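Local coordinates for putative lipoprotein (Parabacteroides distasonis ATCC 8503, PDB 3JX8) that probably acts at the cell surface as a lipid-anchored, adhesin-like protein, with a possible role in binding lipid, at the interface of chains A and B. Residues are numbered along the deposited sequence; one frame, centred on the assembly and turned at random. Chains: chain A/B, Putative lipoprotein.

The interface of chains A and B. Residues chain A 223-224, 241-242; chain B 27, 29, 102, 104.
The selenomethionine side chain of A:Met241 lies among four residues of two neighbouring strands of chain B, with B:Val104 and B:Asn102 on one strand and B:Val29 and B:Thr27 on the other. Its CG stands anti to the backbone N (chi1 -168°) and an extended chi2 leads the chain out to the selenium; the bend at chi3 (-74°) then turns the terminal methyl towards B:Thr27. A:Met241 crosses B:Val29 obliquely, A:Met241 CG lying 3.7 Å from B:Val29 CG2. A:Met241 SE lies 3.9 Å from B:Val104 CG2. The A:Met241 and B:Asn102 side chains cross at about a right angle, and the asparagine meets the selenium through CB, its aliphatic stem. At the tip, A:Met241 CE packs 3.9 Å from B:Thr27 CG2, the apolar branch of that side chain. Selenomethionine stands in for methionine, whose long, flexible, unbranched chain suits an uneven, mostly apolar surface.

The two valines also use their other branches. B:Val104 CG1, anti to its backbone N (chi1 179°), points between the loops that follow two successive strands, within 3.6 Å of A:Gly242 CA and 3.7 Å of A:Gly224 CA. B:Val29 CG1 reaches A:Gly242 CA at 3.6 Å as well; with no side chain, the glycines let branched methyls come up to the main chain. Beta-branched valine and threonine suit strands and present compact methyls. A:Val223 CG1 meets B:Val104 CG2 more lightly, the side chains near a right angle.

This apolar patch belongs to a two-fold symmetric interface, repeated with the chains exchanged, whose biological standing the structure alone does not show. A:Gly224 and A:Gly242 lie in the loops after strands 217-223 and 235-241, towards the C-terminal end of chain A's run of strands, against strands 25-29 and 100-104 of chain B.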
ATOM      1  N   VAL A 223      -2.811   8.535   9.404  1.00 20.75           N
ATOM      2  CA  VAL A 223      -1.584   8.135  10.045  1.00 20.72           C
ATOM      3  C   VAL A 223      -0.463   8.552   9.107  1.00 20.72           C
ATOM      4  O   VAL A 223      -0.162   7.855   8.128  1.00 22.42           O
ATOM      5  CB  VAL A 223      -1.576   6.610  10.336  1.00 20.98           C
ATOM      6  CG1 VAL A 223      -0.204   6.169  10.930  1.00 19.16           C
ATOM      7  CG2 VAL A 223      -2.748   6.253  11.278  1.00 19.52           C
ATOM      8  N   GLY A 224       0.152   9.688   9.393  1.00 20.64           N
ATOM      9  CA  GLY A 224       1.211  10.252   8.542  1.00 20.13           C
ATOM     10  C   GLY A 224       1.046  11.744   8.285  1.00 19.67           C
ATOM     11  O   GLY A 224       0.465  12.437   9.071  1.00 19.33           O
HETATM   12  N   MSE A 241      -2.724  10.819  13.588  1.00 23.45           N
HETATM   13  CA  MSE A 241      -1.452  10.499  14.227  1.00 22.86           C
HETATM   14  C   MSE A 241      -0.397  10.893  13.239  1.00 22.07           C
HETATM   15  O   MSE A 241      -0.201  10.226  12.204  1.00 23.39           O
HETATM   16  CB  MSE A 241      -1.352   9.002  14.552  1.00 22.81           C
HETATM   17  CG  MSE A 241      -0.201   8.706  15.454  1.00 22.60           C
HETATM   18 SE   MSE A 241       0.183   6.782  15.476  0.75 27.30          SE
HETATM   19  CE  MSE A 241      -1.380   6.274  16.588  1.00 18.64           C
ATOM     20  N   GLY A 242       0.255  11.999  13.502  1.00 21.57           N
ATOM     21  CA  GLY A 242       1.268  12.521  12.584  1.00 21.41           C
ATOM     22  C   GLY A 242       1.069  13.995  12.315  1.00 21.07           C
ATOM     23  O   GLY A 242       0.298  14.644  12.987  1.00 21.48           O
TER
ATOM     24  N   THR B  27       3.160   5.291  21.183  1.00 21.23           N
ATOM     25  CA  THR B  27       2.787   6.155  20.085  1.00 21.36           C
ATOM     26  C   THR B  27       3.780   7.290  20.055  1.00 21.92           C
ATOM     27  O   THR B  27       3.796   8.104  20.960  1.00 21.98           O
ATOM     28  CB  THR B  27       1.390   6.773  20.311  1.00 21.98           C
ATOM     29  OG1 THR B  27       0.419   5.733  20.254  1.00 23.24           O
ATOM     30  CG2 THR B  27       1.058   7.849  19.262  1.00 21.11           C
ATOM     31  N   VAL B  29       5.272  10.412  17.671  1.00 21.65           N
ATOM     32  CA  VAL B  29       5.215  11.226  16.457  1.00 21.66           C
ATOM     33  C   VAL B  29       6.293  12.278  16.569  1.00 22.23           C
ATOM     34  O   VAL B  29       6.360  13.006  17.564  1.00 21.55           O
ATOM     35  CB  VAL B  29       3.844  11.915  16.326  1.00 22.00           C
ATOM     36  CG1 VAL B  29       3.804  12.864  15.116  1.00 20.88           C
ATOM     37  CG2 VAL B  29       2.713  10.882  16.330  1.00 20.74           C
ATOM     38  N   ASN B 102       3.938   2.371  17.356  1.00 22.93           N
ATOM     39  CA  ASN B 102       3.431   3.179  16.290  1.00 23.43           C
ATOM     40  C   ASN B 102       4.248   4.459  16.231  1.00 24.12           C
ATOM     41  O   ASN B 102       4.172   5.314  17.137  1.00 23.32           O
ATOM     42  CB  ASN B 102       1.943   3.464  16.550  1.00 23.31           C
ATOM     43  CG  ASN B 102       1.102   2.193  16.427  1.00 25.06           C
ATOM     44  OD1 ASN B 102       0.972   1.640  15.333  1.00 24.69           O
ATOM     45  ND2 ASN B 102       0.587   1.701  17.534  1.00 22.90           N
ATOM     46  N   VAL B 104       5.599   7.708  13.693  1.00 24.18           N
ATOM     47  CA  VAL B 104       5.243   8.505  12.550  1.00 23.63           C
ATOM     48  C   VAL B 104       6.148   9.733  12.493  1.00 24.30           C
ATOM     49  O   VAL B 104       6.237  10.498  13.464  1.00 24.77           O
ATOM     50  CB  VAL B 104       3.742   8.956  12.647  1.00 23.36           C
ATOM     51  CG1 VAL B 104       3.358   9.812  11.477  1.00 21.26           C
ATOM     52  CG2 VAL B 104       2.810   7.750  12.764  1.00 22.63           C
TER